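Long-range contacts in hydrolase, alpha/beta hydrolase FOLD family (Staphylococcus aureus, PDB 2XMZ), which catalyses the formation of 2-succinyl-6-hydroxy-2,4-cyclohexadiene-1-carboxylate, a step of menaquinone biosynthesis: residues 21-26 / 47-52; 64-69 / 94-99; 113-118 / 243-248. All coordinates share one frame; numbering follows the deposited sequence. Where two conformers were deposited one is given.

Interaction 1. Residues 21-26 / 47-52; sequences FLHGFL and TIDLPG
His23 and Leu50 meet through a ring-to-backbone bond. The imidazole NE2 of His23 accepts from Leu50 N at 2.8 Å in an almost straight bond (173°), the donor lying slightly out of the ring plane. On the other side of the ring, His23 ND1 donates to Gly24 O at 2.8 Å, which leaves NE2 to act as the acceptor and fixes the ring's rotation. Leu50 CD1 sits over one ring face near its rim, while the Ile48 carbonyl meets the edge. Beside this, Leu22 CD2 lies 3.8 Å from Ile48 CB, the two side chains lying side by side and pointing the same way.

Back along the paired strands, side-chain contact is sparser. Phe21 CB and Thr47 CG2 stand 4.2 Å apart, and a parallel-strand bond joins Ile48 N to Phe21 O at 3.2 Å. Past it the backbones separate and a water fills in, donating to Phe21 O at 2.9 Å and to Ile48 O at 3.0 Å. Asp49 turns its carboxylate to Ser29 and Glu55 instead. Strands 17-22 and 44-48 with helix 36-40 form a beta-alpha-beta unit of the alpha/beta hydrolase fold, whose His-Gly loop after strand 17-22 probably borders the oxyanion hole, as in relatives.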
loop_
_atom_site.group_PDB
_atom_site.type_symbol
_atom_site.label_atom_id
_atom_site.label_comp_id
_atom_site.label_asym_id
_atom_site.label_seq_id
_atom_site.Cartn_x
_atom_site.Cartn_y
_atom_site.Cartn_z
ATOM N N PHE A 21 -5.778 -4.414 -4.796
ATOM C CA PHE A 21 -4.477 -4.332 -4.127
ATOM C C PHE A 21 -3.681 -3.118 -4.562
ATOM O O PHE A 21 -3.444 -2.912 -5.771
ATOM C CB PHE A 21 -3.614 -5.559 -4.436
ATOM C CG PHE A 21 -4.027 -6.789 -3.705
ATOM C CD1 PHE A 21 -3.554 -7.040 -2.428
ATOM C CD2 PHE A 21 -4.866 -7.719 -4.310
ATOM C CE1 PHE A 21 -3.929 -8.192 -1.739
ATOM C CE2 PHE A 21 -5.219 -8.897 -3.650
ATOM C CZ PHE A 21 -4.768 -9.125 -2.356
ATOM N N LEU A 22 -3.225 -2.362 -3.571
ATOM C CA LEU A 22 -2.245 -1.280 -3.768
ATOM C C LEU A 22 -0.906 -1.637 -3.130
ATOM O O LEU A 22 -0.851 -2.073 -1.984
ATOM C CB LEU A 22 -2.767 0.060 -3.189
ATOM C CG LEU A 22 -4.147 0.545 -3.654
ATOM C CD1 LEU A 22 -4.504 1.910 -3.008
ATOM C CD2 LEU A 22 -4.213 0.625 -5.186
ATOM N N HIS A 23 0.174 -1.453 -3.890
ATOM C CA HIS A 23 1.518 -1.840 -3.470
ATOM C C HIS A 23 2.197 -0.689 -2.712
ATOM O O HIS A 23 1.608 0.379 -2.525
ATOM C CB HIS A 23 2.351 -2.160 -4.719
ATOM C CG HIS A 23 2.416 -1.003 -5.673
ATOM N ND1 HIS A 23 3.364 -0.013 -5.567
ATOM C CD2 HIS A 23 1.605 -0.643 -6.696
ATOM C CE1 HIS A 23 3.146 0.903 -6.496
ATOM N NE2 HIS A 23 2.081 0.546 -7.194
ATOM N N GLY A 24 3.455 -0.900 -2.324
ATOM C CA GLY A 24 4.233 0.100 -1.600
ATOM C C GLY A 24 5.263 0.798 -2.497
ATOM O O GLY A 24 5.390 0.475 -3.687
ATOM N N PHE A 25 5.979 1.743 -1.910
ATOM C CA PHE A 25 7.008 2.521 -2.576
ATOM C C PHE A 25 8.122 1.637 -3.130
ATOM O O PHE A 25 8.504 0.632 -2.502
ATOM C CB PHE A 25 7.581 3.559 -1.609
ATOM C CG PHE A 25 8.651 4.413 -2.230
ATOM C CD1 PHE A 25 8.324 5.316 -3.242
ATOM C CD2 PHE A 25 9.970 4.313 -1.816
ATOM C CE1 PHE A 25 9.285 6.104 -3.829
ATOM C CE2 PHE A 25 10.964 5.106 -2.397
ATOM C CZ PHE A 25 10.624 6.009 -3.411
ATOM N N LEU A 26 8.644 1.998 -4.295
ATOM C CA LEU A 26 9.791 1.299 -4.897
ATOM C C LEU A 26 9.442 -0.143 -5.245
ATOM O O LEU A 26 10.275 -1.052 -5.147
ATOM C CB LEU A 26 11.005 1.300 -3.958
ATOM C CG LEU A 26 12.291 2.114 -4.140
ATOM C CD1 LEU A 26 13.405 1.479 -3.297
ATOM C CD2 LEU A 26 12.757 2.264 -5.570
ATOM N N THR A 47 -5.209 -5.417 -9.337
ATOM C CA THR A 47 -3.998 -4.813 -8.833
ATOM C C THR A 47 -3.859 -3.523 -9.590
ATOM O O THR A 47 -4.192 -3.473 -10.778
ATOM C CB THR A 47 -2.765 -5.708 -9.051
ATOM O OG1 THR A 47 -2.603 -5.972 -10.437
ATOM C CG2 THR A 47 -2.889 -7.029 -8.261
ATOM N N ILE A 48 -3.371 -2.493 -8.901
ATOM C CA ILE A 48 -3.156 -1.183 -9.491
ATOM C C ILE A 48 -1.725 -0.729 -9.166
ATOM O O ILE A 48 -1.290 -0.749 -8.004
ATOM C CB ILE A 48 -4.155 -0.135 -8.950
ATOM C CG1 ILE A 48 -5.605 -0.603 -9.160
ATOM C CG2 ILE A 48 -3.927 1.236 -9.634
ATOM C CD1 ILE A 48 -6.654 0.287 -8.403
ATOM N N ASP A 49 -1.018 -0.344 -10.213
ATOM C CA ASP A 49 0.258 0.331 -10.092
ATOM C C ASP A 49 0.024 1.820 -9.856
ATOM O O ASP A 49 -0.653 2.472 -10.642
ATOM C CB ASP A 49 1.084 0.124 -11.360
ATOM C CG ASP A 49 1.718 -1.245 -11.422
ATOM O OD1 ASP A 49 1.698 -1.946 -10.394
ATOM O OD2 ASP A 49 2.217 -1.630 -12.497
ATOM N N LEU A 50 0.586 2.341 -8.780
ATOM C CA LEU A 50 0.384 3.730 -8.400
ATOM C C LEU A 50 1.326 4.628 -9.228
ATOM O O LEU A 50 2.286 4.126 -9.853
ATOM C CB LEU A 50 0.578 3.899 -6.874
ATOM C CG LEU A 50 -0.541 3.217 -6.045
ATOM C CD1 LEU A 50 -0.139 2.965 -4.583
ATOM C CD2 LEU A 50 -1.844 4.037 -6.130
ATOM N N PRO A 51 1.041 5.947 -9.262
ATOM C CA PRO A 51 1.816 6.860 -10.097
ATOM C C PRO A 51 3.327 6.686 -9.921
ATOM O O PRO A 51 3.854 6.659 -8.772
ATOM C CB PRO A 51 1.377 8.232 -9.598
ATOM C CG PRO A 51 -0.062 8.002 -9.188
ATOM C CD PRO A 51 -0.047 6.649 -8.542
ATOM N N GLY A 52 4.000 6.583 -11.060
ATOM C CA GLY A 52 5.454 6.393 -11.125
ATOM C C GLY A 52 5.948 4.964 -10.968
ATOM O O GLY A 52 7.128 4.688 -11.206
HETATM O O HOH W 1 -0.648 -3.219 -6.431
#

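Interaction 2. Residues 64-69 / 94-99; sequences WNFDYI and GRVALY
Phe66 and Val96 mark the closest backbone approach, their CA atoms 7.1 Å apart, where the first turn of helix 66-77 meets helix 92-103 with no hydrogen bond between them. Phe66 carries most of the contact. Its CB stands over the centre of the Tyr99 ring, 3.5 Å from the centroid and only 4° off the ring normal, a clear CH-pi contact. Tyr99 CG is anti to its backbone N (chi1 -171°), and the ring beyond it presents a face to this methylene. The two ring planes are inclined obliquely, at 41°, and Phe66 CD1 also comes within 3.5 Å of Tyr99 CB.

The far rim of the Phe66 ring points into helix 92-103. Its CE1 comes within 3.8 Å of Val96 CG2, and its CZ lies 3.4 Å from Arg95 NH1, which reaches the phenyl edge close to the ring plane. That nitrogen is not left to the ring, since it is hydrogen-bonded to Tyr191 O. Tightest of all is Ile69 CG2 against Val96 CG1 at 3.3 Å, shorter than usual van der Waals contact, the two branched chains crossing at about a right angle. The helix start is secured by Asn65, the N-cap, whose OD1 accepts from Tyr68 N at 3.0 Å. Around this core, Tyr191 of helix 181-191 packs on both Phe66 and Ile69, Leu73 one turn further along helix 66-77 reaches Val96, and Ala97 and Leu98 of helix 92-103 rest on Leu111 and Leu113 of strand 110-114.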
loop_
_atom_site.group_PDB
_atom_site.type_symbol
_atom_site.label_atom_id
_atom_site.label_comp_id
_atom_site.label_asym_id
_atom_site.label_seq_id
_atom_site.Cartn_x
_atom_site.Cartn_y
_atom_site.Cartn_z
ATOM N N TRP A 64 1.391 14.350 -8.912
ATOM C CA TRP A 64 0.826 13.112 -8.443
ATOM C C TRP A 64 0.418 13.218 -6.979
ATOM O O TRP A 64 0.817 12.407 -6.174
ATOM C CB TRP A 64 1.818 11.967 -8.629
ATOM C CG TRP A 64 2.269 11.773 -10.060
ATOM C CD1 TRP A 64 1.663 12.242 -11.206
ATOM C CD2 TRP A 64 3.392 11.035 -10.473
ATOM N NE1 TRP A 64 2.378 11.839 -12.314
ATOM C CE2 TRP A 64 3.440 11.089 -11.885
ATOM C CE3 TRP A 64 4.400 10.347 -9.784
ATOM C CZ2 TRP A 64 4.445 10.469 -12.617
ATOM C CZ3 TRP A 64 5.397 9.723 -10.523
ATOM C CH2 TRP A 64 5.407 9.786 -11.914
ATOM N N ASN A 65 -0.377 14.222 -6.641
ATOM C CA ASN A 65 -0.828 14.386 -5.258
ATOM C C ASN A 65 -1.990 13.425 -4.938
ATOM O O ASN A 65 -2.412 12.645 -5.789
ATOM C CB ASN A 65 -1.148 15.867 -4.973
ATOM C CG ASN A 65 -2.168 16.452 -5.951
ATOM O OD1 ASN A 65 -3.005 15.735 -6.508
ATOM N ND2 ASN A 65 -2.092 17.756 -6.168
ATOM N N PHE A 66 -2.496 13.452 -3.717
ATOM C CA PHE A 66 -3.563 12.538 -3.355
ATOM C C PHE A 66 -4.878 12.702 -4.131
ATOM O O PHE A 66 -5.583 11.723 -4.357
ATOM C CB PHE A 66 -3.767 12.501 -1.834
ATOM C CG PHE A 66 -2.750 11.640 -1.142
ATOM C CD1 PHE A 66 -3.015 10.290 -0.917
ATOM C CD2 PHE A 66 -1.486 12.160 -0.803
ATOM C CE1 PHE A 66 -2.043 9.459 -0.316
ATOM C CE2 PHE A 66 -0.512 11.353 -0.229
ATOM C CZ PHE A 66 -0.795 10.007 0.047
ATOM N N ASP A 67 -5.185 13.921 -4.562
ATOM C CA ASP A 67 -6.417 14.134 -5.296
ATOM C C ASP A 67 -6.293 13.558 -6.702
ATOM O O ASP A 67 -7.240 12.965 -7.214
ATOM C CB ASP A 67 -6.789 15.612 -5.399
ATOM C CG ASP A 67 -8.102 15.824 -6.154
ATOM O OD1 ASP A 67 -8.095 16.420 -7.247
ATOM O OD2 ASP A 67 -9.149 15.364 -5.667
ATOM N N TYR A 68 -5.119 13.724 -7.301
ATOM C CA TYR A 68 -4.775 13.041 -8.557
ATOM C C TYR A 68 -4.917 11.521 -8.442
ATOM O O TYR A 68 -5.534 10.879 -9.291
ATOM C CB TYR A 68 -3.352 13.394 -9.009
ATOM C CG TYR A 68 -2.945 12.689 -10.292
ATOM C CD1 TYR A 68 -3.218 13.263 -11.550
ATOM C CD2 TYR A 68 -2.288 11.455 -10.252
ATOM C CE1 TYR A 68 -2.857 12.611 -12.743
ATOM C CE2 TYR A 68 -1.914 10.796 -11.430
ATOM C CZ TYR A 68 -2.207 11.375 -12.664
ATOM O OH TYR A 68 -1.835 10.717 -13.805
ATOM N N ILE A 69 -4.326 10.948 -7.410
ATOM C CA ILE A 69 -4.410 9.496 -7.193
ATOM C C ILE A 69 -5.859 9.057 -6.936
ATOM O O ILE A 69 -6.292 8.014 -7.440
ATOM C CB ILE A 69 -3.498 9.037 -6.054
ATOM C CG1 ILE A 69 -2.039 9.254 -6.440
ATOM C CG2 ILE A 69 -3.736 7.538 -5.705
ATOM C CD1 ILE A 69 -1.164 9.506 -5.260
ATOM N N GLY A 94 -1.169 1.849 1.410
ATOM C CA GLY A 94 -2.124 1.984 2.515
ATOM C C GLY A 94 -2.431 3.425 2.821
ATOM O O GLY A 94 -3.528 3.730 3.290
ATOM N N ARG A 95 -1.464 4.311 2.549
ATOM C CA ARG A 95 -1.689 5.754 2.726
ATOM C C ARG A 95 -2.681 6.228 1.682
ATOM O O ARG A 95 -3.601 6.982 1.975
ATOM C CB ARG A 95 -0.383 6.556 2.649
ATOM C CG ARG A 95 0.642 6.159 3.746
ATOM C CD ARG A 95 1.849 7.096 3.804
ATOM N NE ARG A 95 2.796 6.995 2.674
ATOM C CZ ARG A 95 2.852 7.855 1.651
ATOM N NH1 ARG A 95 1.996 8.880 1.591
ATOM N NH2 ARG A 95 3.789 7.716 0.699
ATOM N N VAL A 96 -2.504 5.737 0.468
ATOM C CA VAL A 96 -3.469 5.956 -0.584
ATOM C C VAL A 96 -4.837 5.329 -0.224
ATOM O O VAL A 96 -5.870 5.971 -0.421
ATOM C CB VAL A 96 -2.937 5.458 -1.946
ATOM C CG1 VAL A 96 -4.016 5.548 -3.028
ATOM C CG2 VAL A 96 -1.712 6.262 -2.338
ATOM N N ALA A 97 -4.849 4.123 0.333
ATOM C CA ALA A 97 -6.121 3.474 0.640
ATOM C C ALA A 97 -6.855 4.212 1.748
ATOM O O ALA A 97 -8.084 4.363 1.712
ATOM C CB ALA A 97 -5.926 1.986 1.001
ATOM N N LEU A 98 -6.117 4.709 2.738
ATOM C CA LEU A 98 -6.773 5.515 3.789
ATOM C C LEU A 98 -7.346 6.806 3.208
ATOM O O LEU A 98 -8.490 7.168 3.489
ATOM C CB LEU A 98 -5.763 5.857 4.898
ATOM C CG LEU A 98 -5.586 4.777 5.972
ATOM C CD1 LEU A 98 -4.340 5.074 6.811
ATOM C CD2 LEU A 98 -6.783 4.720 6.861
ATOM N N TYR A 99 -6.562 7.482 2.360
ATOM C CA TYR A 99 -7.022 8.716 1.736
ATOM C C TYR A 99 -8.266 8.429 0.929
ATOM O O TYR A 99 -9.253 9.207 0.956
ATOM C CB TYR A 99 -5.928 9.358 0.864
ATOM C CG TYR A 99 -6.315 10.739 0.383
ATOM C CD1 TYR A 99 -5.969 11.865 1.113
ATOM C CD2 TYR A 99 -7.054 10.911 -0.786
ATOM C CE1 TYR A 99 -6.328 13.152 0.692
ATOM C CE2 TYR A 99 -7.433 12.206 -1.222
ATOM C CZ TYR A 99 -7.064 13.311 -0.469
ATOM O OH TYR A 99 -7.415 14.581 -0.871
#

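Interaction 3. Residues 113-118 / 243-248; sequences LESTSP and TGHTIH
Glu114 meets His248 with its carboxylate plane turned 76° from the imidazole, the two side chains crossing at about a right angle. OE1 offers its syn lone pair to His248 ND1 at 2.6 Å, the acceptor lying near the ring plane and the N-H pointing almost straight at it (166°). OE2 takes the backbone N of the same residue at 2.9 Å, a donor that stands above the carboxylate plane. Glu114 CG is anti to its backbone N (chi1 178°) and the chain runs on extended, sliding past Ile247 in the opposite direction, with Ile247 CD1 3.8 Å from Glu114 CG.

Ser115 addresses His245 in two ways. Its OG donates to His245 O, in the carbonyl plane and on a lone pair, at a notably short 2.5 Å; the same oxygen also receives a weak bond from Ile247 N, closing the inverse gamma turn centred on Thr246. Its CB lies over one face of the His245 ring, 3.7 Å from the centroid and displaced toward the rim. The ring nitrogens bond to residues beyond the two segments, ND1 to Asp218 and NE2 to Ser91, a geometry consistent with a Ser-His-Asp triad. Ser115 would then be a second-shell residue positioning the histidine, while the buried Glu114, accepting from the ring ND1-H and the backbone N-H of His248 near the start of helix 247-250, is probably stabilised as a carboxylate.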
loop_
_atom_site.group_PDB
_atom_site.type_symbol
_atom_site.label_atom_id
_atom_site.label_comp_id
_atom_site.label_asym_id
_atom_site.label_seq_id
_atom_site.Cartn_x
_atom_site.Cartn_y
_atom_site.Cartn_z
ATOM N N LEU A 113 -5.478 -2.609 5.584
ATOM C CA LEU A 113 -4.283 -1.811 5.723
ATOM C C LEU A 113 -3.153 -2.680 6.264
ATOM O O LEU A 113 -3.281 -3.288 7.339
ATOM C CB LEU A 113 -4.565 -0.664 6.709
ATOM C CG LEU A 113 -5.778 0.215 6.338
ATOM C CD1 LEU A 113 -6.017 1.216 7.448
ATOM C CD2 LEU A 113 -5.564 0.937 5.024
ATOM N N GLU A 114 -2.043 -2.711 5.538
ATOM C CA GLU A 114 -0.890 -3.468 5.958
ATOM C C GLU A 114 0.271 -2.520 6.153
ATOM O O GLU A 114 0.711 -1.825 5.209
ATOM C CB GLU A 114 -0.505 -4.552 4.939
ATOM C CG GLU A 114 0.763 -5.331 5.365
ATOM C CD GLU A 114 1.428 -6.097 4.230
ATOM O OE1 GLU A 114 0.924 -6.071 3.084
ATOM O OE2 GLU A 114 2.491 -6.708 4.481
ATOM N N SER A 115 0.762 -2.477 7.377
ATOM C CA SER A 115 1.975 -1.713 7.703
ATOM C C SER A 115 1.934 -0.290 7.121
ATOM O O SER A 115 2.827 0.121 6.387
ATOM C CB SER A 115 3.195 -2.472 7.187
ATOM O OG SER A 115 3.271 -3.742 7.792
ATOM N N THR A 116 0.897 0.464 7.471
ATOM C CA THR A 116 0.749 1.806 6.905
ATOM C C THR A 116 0.499 2.834 8.007
ATOM O O THR A 116 0.490 2.501 9.210
ATOM C CB THR A 116 -0.363 1.826 5.826
ATOM O OG1 THR A 116 -0.278 3.010 5.026
ATOM C CG2 THR A 116 -1.789 1.710 6.416
ATOM N N SER A 117 0.259 4.073 7.591
ATOM C CA SER A 117 -0.087 5.132 8.527
ATOM C C SER A 117 -0.974 6.170 7.844
ATOM O O SER A 117 -1.017 6.247 6.595
ATOM C CB SER A 117 1.176 5.797 9.088
ATOM O OG SER A 117 1.629 6.764 8.186
ATOM N N PRO A 118 -1.709 6.954 8.651
ATOM C CA PRO A 118 -2.557 8.000 8.129
ATOM C C PRO A 118 -1.781 9.310 7.977
ATOM O O PRO A 118 -2.377 10.375 7.873
ATOM C CB PRO A 118 -3.663 8.132 9.205
ATOM C CG PRO A 118 -3.324 7.166 10.264
ATOM C CD PRO A 118 -1.879 6.823 10.103
ATOM N N THR A 243 7.318 -11.155 11.958
ATOM C CA THR A 243 7.480 -10.453 10.684
ATOM C C THR A 243 7.767 -8.977 10.894
ATOM O O THR A 243 7.385 -8.409 11.906
ATOM C CB THR A 243 6.236 -10.564 9.742
ATOM O OG1 THR A 243 5.064 -10.119 10.433
ATOM C CG2 THR A 243 6.040 -11.991 9.259
ATOM N N GLY A 244 8.421 -8.368 9.909
ATOM C CA GLY A 244 8.623 -6.927 9.893
ATOM C C GLY A 244 7.590 -6.200 9.060
ATOM O O GLY A 244 6.386 -6.518 9.090
ATOM N N HIS A 245 8.062 -5.228 8.304
ATOM C CA HIS A 245 7.179 -4.292 7.626
ATOM C C HIS A 245 6.368 -4.954 6.504
ATOM O O HIS A 245 5.145 -4.783 6.425
ATOM C CB HIS A 245 8.004 -3.138 7.072
ATOM C CG HIS A 245 7.192 -1.941 6.711
ATOM N ND1 HIS A 245 6.552 -1.165 7.655
ATOM C CD2 HIS A 245 6.947 -1.358 5.513
ATOM C CE1 HIS A 245 5.926 -0.169 7.049
ATOM N NE2 HIS A 245 6.166 -0.250 5.753
ATOM N N THR A 246 7.052 -5.708 5.645
ATOM C CA THR A 246 6.396 -6.316 4.472
ATOM C C THR A 246 5.919 -7.727 4.827
ATOM O O THR A 246 6.483 -8.735 4.375
ATOM C CB THR A 246 7.310 -6.348 3.245
ATOM O OG1 THR A 246 8.091 -5.149 3.183
ATOM C CG2 THR A 246 6.498 -6.487 1.964
ATOM N N ILE A 247 4.864 -7.771 5.627
ATOM C CA ILE A 247 4.273 -9.020 6.091
ATOM C C ILE A 247 3.894 -9.939 4.926
ATOM O O ILE A 247 4.194 -11.131 4.964
ATOM C CB ILE A 247 2.991 -8.790 6.905
ATOM C CG1 ILE A 247 3.174 -7.708 7.976
ATOM C CG2 ILE A 247 2.532 -10.125 7.541
ATOM C CD1 ILE A 247 1.835 -7.189 8.529
ATOM N N HIS A 248 3.265 -9.391 3.886
ATOM C CA HIS A 248 2.771 -10.233 2.770
ATOM C C HIS A 248 3.885 -10.987 2.058
ATOM O O HIS A 248 3.636 -11.927 1.290
ATOM C CB HIS A 248 1.864 -9.440 1.797
ATOM C CG HIS A 248 2.559 -8.392 0.980
ATOM N ND1 HIS A 248 2.500 -7.053 1.282
ATOM C CD2 HIS A 248 3.266 -8.485 -0.172
ATOM C CE1 HIS A 248 3.188 -6.366 0.385
ATOM N NE2 HIS A 248 3.647 -7.214 -0.521
#

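Each of the three contacts puts a side chain against the turn between strand 84-90 and helix 92-103, where Ser91 sits on a probable nucleophile elbow: Leu50, Val96 and His245 in turn. Among the residues of these contacts only His245 belongs to the putative triad. Interactions 1 and 2, with centres 11 Å apart, pack directly against each other: Pro51 CG meets Ile69 CG1 at 3.6 Å and Leu22 CD1 meets Val96 CG1 at 3.7 Å. Interactions 2 and 3 are 17 Å apart between centres yet touch, Thr116 OG1 lying 3.0 Å from Arg95 N. Interactions 1 and 3 do not touch, their nearest atoms being about 6 Å apart, but both reach the central sheet.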